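Local atomic coordinates of predicted acyltransferase with acyl-CoA N-acyltransferase domain (PDB entry 4RS2), a protein that probably transfers an acyl group from coenzyme A to an amine substrate and, when overexpressed, suppresses silencing by small RNAs. Residues L93-K98 with R106-E111; D31-R36 with G67-Y72; V73-V78 with Q86-A91. All coordinates share one frame; numbering follows the deposited sequence. Where two conformers were deposited one is given.

All three contacts grow out of the neighbouring strands 69-80 and 87-95 of the central sheet, and all three are buried, with Arg-36 and Gln-68 of interaction 2 the exposed members. Interaction 3 is the pairing of those strands, its centre about 6 Å from the centre of the chain, and combines backbone hydrogen bonds with apolar side chains. Interactions 1 and 2 lay helices 104-118 and 27-37 against the sheet; both are largely apolar inside but end in polar chemistry, a coenzyme A site in the first and a water-bridged arginine in the second. They meet at Asp-96, which pairs with Arg-36. Interaction 1 also touches interaction 3, where Leu-93 packs on Val-73 and Val-109 on Met-90.

Interaction 1. Residues L93-K98 with R106-E111; sequences LAVDEK and RQLVYE. With COA (coenzyme A), chain C.
Leu-93 and Val-109 meet where strand 87-95 runs beneath helix 104-118, the first two elements of the beta-alpha-beta unit that binds coenzyme A in the GNAT fold. Their side chains cross at about a right angle, Leu-93 CD2 lying 3.9 Å from Val-109 CG2. Leu-108 reaches down beside them, its CD1 4.4 Å from Val-95 CG2, so Leu-93 and Val-95 of the strand meet Leu-108 and Val-109 of the helix. Val-95 CG2 also touches the pantetheine methyl CEP of the cofactor, which Leu-93 CG approaches too. Val-95 N donates a nearly straight bond (170°) to the pantetheine carbonyl O9P at 2.9 Å, extending the strand's backbone bonding to the ligand.

The helix start grips the phosphates. Arg-106 N donates to the diphosphate oxygen O2A. The Gly-101 and Gly-103 amides also donate to the cofactor; they belong to the glycine-rich pyrophosphate loop of this family. The Arg-106 side chain heads for the 3'-phosphate. CB passes O2A and C5B of the cofactor; CG is anti to the backbone N (chi1 178°). Arg-106 CD then comes 4.0 Å from coenzyme A O7A, and the bend at chi3 (-79°) brings Arg-106 NE to its 2.9 Å bond with the same O7A. CZ lies near O7A as well, and P3B sits in the guanidinium plane at its edge. At the tip, Arg-106 NH2 bonds to coenzyme A O8A at 2.9 Å while making a weak second bond to coenzyme A O7A at 3.2 Å.

Interaction 2. Residues D31-R36 with G67-Y72; sequences DALLRR and GQVIGY
Helix 27-37 lies on strand 69-80 at a classic beta bulge, where Leu-33 reaches Ile-70 and Gly-71, both of which face Ala-62 on the next strand. One methyl does most of the work: Leu-33 CD2 is 3.7 Å from Gly-71 N and also touches Val-69 CG1 and Tyr-72 CB, each at 4.0 Å. Leu-33 CG stands anti to the backbone N (chi1 175°), which carries it toward the strand. Next along the helix, Leu-34 CD1 approaches Tyr-72 CD2 obliquely at 4.3 Å; the Tyr-72 hydroxyl goes on to bond with Glu-22.

Nearer solvent the chemistry turns polar. In the conformer described, the Arg-36 guanidinium has Leu-33 CA 3.5 Å above one face, displaced from the centre of the group, and a water at its edge in plane. That water accepts from Arg-36 NH2 at 3.0 Å and donates to Val-69 O at 2.8 Å, tying helix to strand indirectly. Arg-36 NH2 also forms a salt bridge with Asp-96, just after strand 87-95. Helix segment 31-36 runs at 70° to strand segment 69-72; this is how the first helix of the GNAT fold packs on the sheet face opposite helix 104-118.

Interaction 3. Residues V73-V78 with Q86-A91; sequences VAFSPV and QWVGMA
The Phe-75 ring and the Met-90 side chain lie side by side, pointing the same way off the sheet. Met-90 comes at the ring obliquely: its CG is 3.5 Å from Phe-75 CE1, and SD sits 4.6 Å from the ring centroid, 58° off the normal, a Met-aromatic contact. Met-90 CG stands anti to the backbone N (chi1 -176°), which carries it along the ring and also against Val-73 CG2. Val-88 CG2 touches Phe-75 CD1 obliquely too, and Leu-113 and Leu-116 of helix 104-118 also touch Phe-75. The other flat group, the Trp-87 indole, swings away from the partner strand; it is Trp-87 CB that meets Val-78 CG2, at 3.6 Å.

The two strands run antiparallel. Ser-76 and Gly-89 form a hydrogen-bonded pair: Gly-89 N donates to Ser-76 O at 2.8 Å, nearly along the C=O axis, and Ser-76 N returns a bond to Gly-89 O at 3.0 Å. Ala-91 N adds another to Ala-74 O, at 2.8 Å. Phe-75 with Met-90 and Pro-77 with Val-88 are non-hydrogen-bonded pairs. Without a side chain on Gly-89, Val-78 CG1 settles directly against its backbone, 3.5 Å from Gly-89 N.

On the Ser-76 face a water accepts from Ser-76 OG at 2.7 Å and donates to both Gly-89 O and Ala-91 O. Gly-89 O is thus gripped by the Ser-76 amide and the water, and the same water gives Ala-91 O and Ser-76 OG a partner, while the Phe-75 face supplies an apolar surface for helix 104-118.

Interaction 1. Residues L93-K98 with R106-E111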
loop_
_atom_site.group_PDB
_atom_site.type_symbol
_atom_site.label_atom_id
_atom_site.label_comp_id
_atom_site.label_asym_id
_atom_site.label_seq_id
_atom_site.Cartn_x
_atom_site.Cartn_y
_atom_site.Cartn_z
ATOM N N LEU A 93 0.009 -4.341 -2.498
ATOM C CA LEU A 93 -1.401 -4.224 -2.789
ATOM C C LEU A 93 -1.771 -5.441 -3.585
ATOM O O LEU A 93 -1.204 -5.692 -4.653
ATOM C CB LEU A 93 -1.699 -2.964 -3.605
ATOM C CG LEU A 93 -3.136 -2.828 -4.115
ATOM C CD1 LEU A 93 -4.078 -2.725 -2.939
ATOM C CD2 LEU A 93 -3.275 -1.614 -5.041
ATOM N N ALA A 94 -2.723 -6.215 -3.087
ATOM C CA ALA A 94 -3.098 -7.447 -3.745
ATOM C C ALA A 94 -4.554 -7.793 -3.582
ATOM O O ALA A 94 -5.122 -7.600 -2.520
ATOM C CB ALA A 94 -2.248 -8.588 -3.229
ATOM N N VAL A 95 -5.128 -8.295 -4.667
ATOM C CA VAL A 95 -6.472 -8.852 -4.619
ATOM C C VAL A 95 -6.422 -10.256 -5.219
ATOM O O VAL A 95 -5.802 -10.478 -6.276
ATOM C CB VAL A 95 -7.465 -7.950 -5.363
ATOM C CG1 VAL A 95 -8.812 -8.633 -5.510
ATOM C CG2 VAL A 95 -7.581 -6.601 -4.671
ATOM N N ASP A 96 -7.050 -11.206 -4.510
ATOM C CA ASP A 96 -7.096 -12.597 -4.966
ATOM C C ASP A 96 -7.677 -12.658 -6.378
ATOM O O ASP A 96 -8.645 -12.004 -6.661
ATOM C CB ASP A 96 -7.932 -13.427 -4.009
ATOM C CG ASP A 96 -7.851 -14.919 -4.295
ATOM O OD1 ASP A 96 -8.155 -15.359 -5.429
ATOM O OD2 ASP A 96 -7.562 -15.703 -3.361
ATOM N N GLU A 97 -7.050 -13.447 -7.234
ATOM C CA GLU A 97 -7.471 -13.557 -8.632
ATOM C C GLU A 97 -8.988 -13.831 -8.745
ATOM O O GLU A 97 -9.632 -13.344 -9.680
ATOM C CB GLU A 97 -6.612 -14.616 -9.356
ATOM C CG GLU A 97 -6.727 -14.568 -10.871
ATOM C CD GLU A 97 -5.604 -15.306 -11.597
ATOM O OE1 GLU A 97 -4.555 -15.637 -10.977
ATOM O OE2 GLU A 97 -5.772 -15.562 -12.815
ATOM N N LYS A 98 -9.573 -14.566 -7.796
ATOM C CA LYS A 98 -11.042 -14.843 -7.807
ATOM C C LYS A 98 -11.948 -13.622 -7.629
ATOM O O LYS A 98 -13.177 -13.687 -7.905
ATOM C CB LYS A 98 -11.420 -15.809 -6.693
ATOM C CG LYS A 98 -10.687 -17.148 -6.718
ATOM C CD LYS A 98 -11.194 -18.088 -5.631
ATOM C CE LYS A 98 -10.350 -19.358 -5.498
ATOM N NZ LYS A 98 -10.061 -20.204 -6.700
ATOM N N ARG A 106 -9.292 -0.541 -5.515
ATOM C CA ARG A 106 -9.708 0.838 -5.370
ATOM C C ARG A 106 -10.191 1.139 -3.961
ATOM O O ARG A 106 -9.793 2.134 -3.354
ATOM C CB ARG A 106 -10.805 1.181 -6.371
ATOM C CG ARG A 106 -11.328 2.605 -6.254
ATOM C CD ARG A 106 -12.245 2.922 -7.429
ATOM N NE ARG A 106 -11.535 3.238 -8.658
ATOM C CZ ARG A 106 -10.983 4.418 -8.904
ATOM N NH1 ARG A 106 -11.050 5.394 -8.008
ATOM N NH2 ARG A 106 -10.357 4.643 -10.039
ATOM N N GLN A 107 -11.067 0.281 -3.445
ATOM C CA GLN A 107 -11.585 0.449 -2.081
ATOM C C GLN A 107 -10.511 0.349 -1.003
ATOM O O GLN A 107 -10.534 1.111 -0.049
ATOM C CB GLN A 107 -12.687 -0.563 -1.815
ATOM C CG GLN A 107 -13.919 -0.294 -2.655
ATOM C CD GLN A 107 -14.923 -1.441 -2.696
ATOM O OE1 GLN A 107 -14.587 -2.615 -2.485
ATOM N NE2 GLN A 107 -16.160 -1.105 -3.022
ATOM N N LEU A 108 -9.611 -0.617 -1.127
ATOM C CA LEU A 108 -8.553 -0.765 -0.138
ATOM C C LEU A 108 -7.647 0.464 -0.100
ATOM O O LEU A 108 -7.279 0.968 0.976
ATOM C CB LEU A 108 -7.719 -2.000 -0.478
ATOM C CG LEU A 108 -8.338 -3.350 -0.145
ATOM C CD1 LEU A 108 -7.632 -4.472 -0.858
ATOM C CD2 LEU A 108 -8.255 -3.558 1.347
ATOM N N VAL A 109 -7.293 0.962 -1.264
ATOM C CA VAL A 109 -6.452 2.145 -1.300
ATOM C C VAL A 109 -7.210 3.357 -0.739
ATOM O O VAL A 109 -6.675 4.135 0.074
ATOM C CB VAL A 109 -5.963 2.417 -2.741
ATOM C CG1 VAL A 109 -5.162 3.722 -2.826
ATOM C CG2 VAL A 109 -5.135 1.237 -3.213
ATOM N N TYR A 110 -8.458 3.526 -1.146
ATOM C CA TYR A 110 -9.228 4.675 -0.670
ATOM C C TYR A 110 -9.356 4.660 0.848
ATOM O O TYR A 110 -9.129 5.668 1.507
ATOM C CB TYR A 110 -10.644 4.753 -1.300
ATOM C CG TYR A 110 -11.378 5.986 -0.825
ATOM C CD1 TYR A 110 -11.207 7.195 -1.461
ATOM C CD2 TYR A 110 -12.208 5.944 0.274
ATOM C CE1 TYR A 110 -11.832 8.352 -1.010
ATOM C CE2 TYR A 110 -12.855 7.086 0.726
ATOM C CZ TYR A 110 -12.661 8.289 0.073
ATOM O OH TYR A 110 -13.310 9.451 0.503
ATOM N N GLU A 111 -9.749 3.509 1.395
ATOM C CA GLU A 111 -9.942 3.392 2.841
ATOM C C GLU A 111 -8.614 3.541 3.561
ATOM O O GLU A 111 -8.555 4.125 4.636
ATOM C CB GLU A 111 -10.639 2.080 3.249
ATOM C CG GLU A 111 -10.771 1.946 4.768
ATOM C CD GLU A 111 -11.790 0.909 5.241
ATOM O OE1 GLU A 111 -12.678 0.484 4.456
ATOM O OE2 GLU A 111 -11.710 0.537 6.436
HETATM N N1A COA C . -2.998 -1.899 -14.778
HETATM C C2A COA C . -3.752 -0.774 -14.837
HETATM N N3A COA C . -4.943 -0.664 -14.222
HETATM C C4A COA C . -5.413 -1.702 -13.478
HETATM C C5A COA C . -4.657 -2.940 -13.369
HETATM C C6A COA C . -3.374 -2.989 -14.071
HETATM N N6A COA C . -2.632 -4.116 -13.977
HETATM N N7A COA C . -5.366 -3.779 -12.600
HETATM C C8A COA C . -6.492 -3.127 -12.242
HETATM N N9A COA C . -6.534 -1.920 -12.790
HETATM C C1B COA C . -7.577 -0.910 -12.601
HETATM C C2B COA C . -8.999 -1.384 -12.838
HETATM O O2B COA C . -9.316 -1.473 -14.234
HETATM C C3B COA C . -9.773 -0.331 -12.094
HETATM O O3B COA C . -9.828 0.870 -12.873
HETATM P P3B COA C . -10.843 2.084 -12.523
HETATM O O7A COA C . -11.426 1.834 -11.147
HETATM O O8A COA C . -10.070 3.337 -12.658
HETATM O O9A COA C . -11.870 1.983 -13.598
HETATM C C4B COA C . -8.887 -0.060 -10.880
HETATM O O4B COA C . -7.577 -0.543 -11.214
HETATM C C5B COA C . -9.379 -0.744 -9.620
HETATM O O5B COA C . -9.635 -2.126 -9.892
HETATM P P1A COA C . -10.059 -3.195 -8.771
HETATM O O1A COA C . -11.134 -4.095 -9.304
HETATM O O2A COA C . -10.224 -2.436 -7.488
HETATM O O3A COA C . -8.705 -4.069 -8.617
HETATM P P2A COA C . -8.348 -5.515 -9.211
HETATM O O4A COA C . -9.220 -6.568 -8.666
HETATM O O5A COA C . -8.257 -5.475 -10.725
HETATM O O6A COA C . -6.894 -5.695 -8.543
HETATM C CBP COA C . -4.473 -5.684 -8.479
HETATM C CCP COA C . -5.725 -5.061 -9.065
HETATM C CDP COA C . -3.230 -5.039 -9.078
HETATM C CEP COA C . -4.519 -5.415 -6.985
HETATM C CAP COA C . -4.523 -7.194 -8.784
HETATM O OAP COA C . -4.542 -7.432 -10.210
HETATM C C9P COA C . -3.406 -7.995 -8.160
HETATM O O9P COA C . -3.441 -8.363 -6.974
HETATM N N8P COA C . -2.420 -8.337 -8.989
HETATM C C7P COA C . -1.327 -9.189 -8.556
HETATM C C6P COA C . -0.264 -8.369 -7.860
HETATM C C5P COA C . 0.393 -7.453 -8.863
HETATM O O5P COA C . 0.119 -6.268 -8.902
HETATM N N4P COA C . 1.281 -8.014 -9.672
HETATM C C3P COA C . 2.089 -7.244 -10.600
HETATM C C2P COA C . 3.565 -7.606 -10.436
HETATM S S1P COA C . 4.608 -6.128 -10.558
#

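Interaction 2. Residues D31-R36 with G67-Y72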
loop_
_atom_site.group_PDB
_atom_site.type_symbol
_atom_site.label_atom_id
_atom_site.label_comp_id
_atom_site.label_asym_id
_atom_site.label_seq_id
_atom_site.Cartn_x
_atom_site.Cartn_y
_atom_site.Cartn_z
ATOM N N ASP A 31 -0.308 -13.975 4.258
ATOM C CA ASP A 31 0.885 -14.575 3.674
ATOM C C ASP A 31 0.554 -15.417 2.481
ATOM O O ASP A 31 1.264 -15.342 1.448
ATOM C CB ASP A 31 1.650 -15.397 4.710
ATOM C CG ASP A 31 3.059 -15.779 4.258
ATOM O OD1 ASP A 31 3.980 -14.967 4.452
ATOM O OD2 ASP A 31 3.255 -16.899 3.755
ATOM N N ALA A 32 -0.545 -16.176 2.559
ATOM C CA ALA A 32 -0.920 -17.073 1.492
ATOM C C ALA A 32 -1.367 -16.265 0.300
ATOM O O ALA A 32 -1.031 -16.603 -0.832
ATOM C CB ALA A 32 -1.998 -18.044 1.947
ATOM N N LEU A 33 -2.140 -15.212 0.546
ATOM C CA LEU A 33 -2.546 -14.326 -0.544
ATOM C C LEU A 33 -1.351 -13.706 -1.276
ATOM O O LEU A 33 -1.314 -13.648 -2.521
ATOM C CB LEU A 33 -3.432 -13.207 -0.009
ATOM C CG LEU A 33 -3.827 -12.144 -1.018
ATOM C CD1 LEU A 33 -4.764 -12.669 -2.112
ATOM C CD2 LEU A 33 -4.469 -11.017 -0.241
ATOM N N LEU A 34 -0.360 -13.246 -0.508
ATOM C CA LEU A 34 0.799 -12.596 -1.117
ATOM C C LEU A 34 1.647 -13.587 -1.892
ATOM O O LEU A 34 2.153 -13.260 -2.973
ATOM C CB LEU A 34 1.634 -11.853 -0.045
ATOM C CG LEU A 34 0.855 -10.680 0.608
ATOM C CD1 LEU A 34 1.662 -10.066 1.724
ATOM C CD2 LEU A 34 0.450 -9.643 -0.404
ATOM N N ARG A 35 1.783 -14.801 -1.390
ATOM C CA ARG A 35 2.575 -15.797 -2.111
ATOM C C ARG A 35 1.955 -16.243 -3.410
ATOM O O ARG A 35 2.673 -16.552 -4.382
ATOM C CB ARG A 35 2.822 -17.009 -1.230
ATOM C CG ARG A 35 3.774 -16.726 -0.099
ATOM C CD ARG A 35 4.100 -17.940 0.753
ATOM N NE ARG A 35 5.080 -17.575 1.771
ATOM C CZ ARG A 35 6.402 -17.698 1.641
ATOM N NH1 ARG A 35 6.935 -18.254 0.559
ATOM N NH2 ARG A 35 7.199 -17.276 2.616
ATOM N N ARG A 36 0.630 -16.278 -3.433
ATOM C CA ARG A 36 -0.076 -16.721 -4.623
ATOM C C ARG A 36 -0.306 -15.612 -5.644
ATOM O O ARG A 36 -0.462 -15.909 -6.817
ATOM C CB ARG A 36 -1.381 -17.455 -4.273
ATOM C CG ARG A 36 -2.514 -16.655 -3.672
ATOM C CD ARG A 36 -3.761 -17.541 -3.525
ATOM N NE ARG A 36 -4.868 -16.832 -2.889
ATOM C CZ ARG A 36 -5.091 -16.768 -1.571
ATOM N NH1 ARG A 36 -4.298 -17.389 -0.709
ATOM N NH2 ARG A 36 -6.124 -16.091 -1.113
ATOM N N GLY A 67 -14.573 -15.020 6.189
ATOM C CA GLY A 67 -13.449 -14.402 6.909
ATOM C C GLY A 67 -12.083 -14.665 6.284
ATOM O O GLY A 67 -11.051 -14.308 6.869
ATOM N N GLN A 68 -12.068 -15.298 5.111
ATOM C CA GLN A 68 -10.827 -15.569 4.396
ATOM C C GLN A 68 -10.313 -14.272 3.801
ATOM O O GLN A 68 -11.094 -13.495 3.236
ATOM C CB GLN A 68 -11.029 -16.552 3.246
ATOM C CG GLN A 68 -9.739 -16.885 2.492
ATOM C CD GLN A 68 -9.965 -17.688 1.214
ATOM O OE1 GLN A 68 -11.058 -17.677 0.634
ATOM N NE2 GLN A 68 -8.915 -18.366 0.752
ATOM N N VAL A 69 -9.001 -14.057 3.907
ATOM C CA VAL A 69 -8.369 -12.857 3.331
ATOM C C VAL A 69 -8.300 -12.978 1.824
ATOM O O VAL A 69 -7.646 -13.876 1.310
ATOM C CB VAL A 69 -6.955 -12.652 3.898
ATOM C CG1 VAL A 69 -6.293 -11.446 3.289
ATOM C CG2 VAL A 69 -7.026 -12.542 5.431
ATOM N N ILE A 70 -8.939 -12.039 1.125
ATOM C CA ILE A 70 -9.008 -12.016 -0.326
ATOM C C ILE A 70 -8.411 -10.726 -0.893
ATOM O O ILE A 70 -8.332 -10.536 -2.109
ATOM C CB ILE A 70 -10.487 -12.121 -0.803
ATOM C CG1 ILE A 70 -11.356 -10.915 -0.333
ATOM C CG2 ILE A 70 -11.134 -13.386 -0.259
ATOM C CD1 ILE A 70 -12.716 -10.747 -0.990
ATOM N N GLY A 71 -7.966 -9.838 -0.012
ATOM C CA GLY A 71 -7.303 -8.625 -0.447
ATOM C C GLY A 71 -6.495 -8.011 0.658
ATOM O O GLY A 71 -6.800 -8.211 1.836
ATOM N N TYR A 72 -5.502 -7.222 0.288
ATOM C CA TYR A 72 -4.627 -6.646 1.267
ATOM C C TYR A 72 -3.928 -5.426 0.779
ATOM O O TYR A 72 -3.541 -5.362 -0.403
ATOM C CB TYR A 72 -3.560 -7.664 1.658
ATOM C CG TYR A 72 -2.663 -7.241 2.829
ATOM C CD1 TYR A 72 -3.155 -7.080 4.096
ATOM C CD2 TYR A 72 -1.314 -7.050 2.648
ATOM C CE1 TYR A 72 -2.329 -6.721 5.149
ATOM C CE2 TYR A 72 -0.487 -6.733 3.706
ATOM C CZ TYR A 72 -0.991 -6.550 4.945
ATOM O OH TYR A 72 -0.124 -6.209 5.998
HETATM O O HOH W 1 -5.695 -15.879 1.805
#

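Interaction 3. Residues V73-V78 with Q86-A91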
loop_
_atom_site.group_PDB
_atom_site.type_symbol
_atom_site.label_atom_id
_atom_site.label_comp_id
_atom_site.label_asym_id
_atom_site.label_seq_id
_atom_site.Cartn_x
_atom_site.Cartn_y
_atom_site.Cartn_z
ATOM N N VAL A 73 -3.741 -4.468 1.681
ATOM C CA VAL A 73 -2.859 -3.313 1.406
ATOM C C VAL A 73 -2.147 -2.952 2.689
ATOM O O VAL A 73 -2.720 -3.090 3.782
ATOM C CB VAL A 73 -3.571 -2.086 0.813
ATOM C CG1 VAL A 73 -4.589 -1.503 1.804
ATOM C CG2 VAL A 73 -2.536 -1.047 0.344
ATOM N N ALA A 74 -0.860 -2.598 2.566
ATOM C CA ALA A 74 -0.062 -2.234 3.716
ATOM C C ALA A 74 0.703 -0.928 3.487
ATOM O O ALA A 74 0.945 -0.468 2.358
ATOM C CB ALA A 74 0.922 -3.337 4.067
ATOM N N PHE A 75 1.070 -0.336 4.614
ATOM C CA PHE A 75 1.762 0.932 4.657
ATOM C C PHE A 75 2.864 0.821 5.687
ATOM O O PHE A 75 2.671 0.180 6.728
ATOM C CB PHE A 75 0.793 2.043 5.084
ATOM C CG PHE A 75 -0.384 2.198 4.163
ATOM C CD1 PHE A 75 -0.323 3.035 3.055
ATOM C CD2 PHE A 75 -1.561 1.508 4.418
ATOM C CE1 PHE A 75 -1.416 3.191 2.240
ATOM C CE2 PHE A 75 -2.649 1.653 3.560
ATOM C CZ PHE A 75 -2.553 2.479 2.464
ATOM N N SER A 76 3.989 1.474 5.415
ATOM C CA SER A 76 5.134 1.469 6.329
ATOM C C SER A 76 5.738 2.864 6.337
ATOM O O SER A 76 5.501 3.615 5.386
ATOM C CB SER A 76 6.140 0.412 5.881
ATOM O OG SER A 76 6.510 0.607 4.556
ATOM N N PRO A 77 6.504 3.221 7.375
ATOM C CA PRO A 77 6.989 4.602 7.450
ATOM C C PRO A 77 8.063 4.911 6.442
ATOM O O PRO A 77 8.884 4.053 6.126
ATOM C CB PRO A 77 7.570 4.714 8.858
ATOM C CG PRO A 77 7.910 3.312 9.216
ATOM C CD PRO A 77 7.006 2.387 8.470
ATOM N N VAL A 78 8.053 6.138 5.922
ATOM C CA VAL A 78 9.147 6.593 5.041
ATOM C C VAL A 78 9.613 7.930 5.603
ATOM O O VAL A 78 8.816 8.630 6.237
ATOM C CB VAL A 78 8.736 6.742 3.559
ATOM C CG1 VAL A 78 8.224 5.412 3.032
ATOM C CG2 VAL A 78 7.702 7.846 3.348
ATOM N N GLN A 86 5.559 12.306 8.940
ATOM C CA GLN A 86 4.312 11.559 9.003
ATOM C C GLN A 86 3.871 11.141 7.599
ATOM O O GLN A 86 2.724 11.284 7.231
ATOM C CB GLN A 86 3.222 12.368 9.724
ATOM C CG GLN A 86 3.658 12.835 11.106
ATOM C CD GLN A 86 3.898 11.676 12.053
ATOM O OE1 GLN A 86 3.078 10.761 12.147
ATOM N NE2 GLN A 86 5.012 11.716 12.777
ATOM N N TRP A 87 4.836 10.637 6.838
ATOM C CA TRP A 87 4.589 10.051 5.532
ATOM C C TRP A 87 4.735 8.525 5.613
ATOM O O TRP A 87 5.480 8.003 6.452
ATOM C CB TRP A 87 5.584 10.557 4.485
ATOM C CG TRP A 87 5.403 11.944 4.028
ATOM C CD1 TRP A 87 4.869 12.998 4.724
ATOM C CD2 TRP A 87 5.863 12.476 2.779
ATOM N NE1 TRP A 87 4.935 14.143 3.966
ATOM C CE2 TRP A 87 5.529 13.855 2.764
ATOM C CE3 TRP A 87 6.466 11.917 1.662
ATOM C CZ2 TRP A 87 5.802 14.677 1.669
ATOM C CZ3 TRP A 87 6.722 12.735 0.542
ATOM C CH2 TRP A 87 6.393 14.104 0.568
ATOM N N VAL A 88 4.048 7.842 4.706
ATOM C CA VAL A 88 4.135 6.377 4.607
ATOM C C VAL A 88 4.263 5.965 3.157
ATOM O O VAL A 88 3.919 6.740 2.257
ATOM C CB VAL A 88 2.920 5.667 5.208
ATOM C CG1 VAL A 88 2.862 5.876 6.710
ATOM C CG2 VAL A 88 1.649 6.119 4.494
ATOM N N GLY A 89 4.807 4.761 2.952
ATOM C CA GLY A 89 4.898 4.130 1.649
ATOM C C GLY A 89 3.873 2.984 1.583
ATOM O O GLY A 89 3.759 2.183 2.523
ATOM N N MET A 90 3.106 2.920 0.503
ATOM C CA MET A 90 2.106 1.881 0.316
ATOM C C MET A 90 2.677 0.712 -0.473
ATOM O O MET A 90 3.198 0.907 -1.559
ATOM C CB MET A 90 0.910 2.480 -0.435
ATOM C CG MET A 90 -0.248 1.540 -0.611
ATOM S SD MET A 90 -1.687 2.390 -1.285
ATOM C CE MET A 90 -1.228 2.510 -2.993
ATOM N N ALA A 91 2.605 -0.489 0.094
ATOM C CA ALA A 91 3.087 -1.713 -0.527
ATOM C C ALA A 91 3.008 -2.817 0.484
ATOM O O ALA A 91 3.291 -2.592 1.658
ATOM C CB ALA A 91 4.551 -1.583 -0.974
HETATM O O HOH W 2 4.546 -0.467 2.993
HETATM O O HOH W 3 7.537 10.442 7.826
#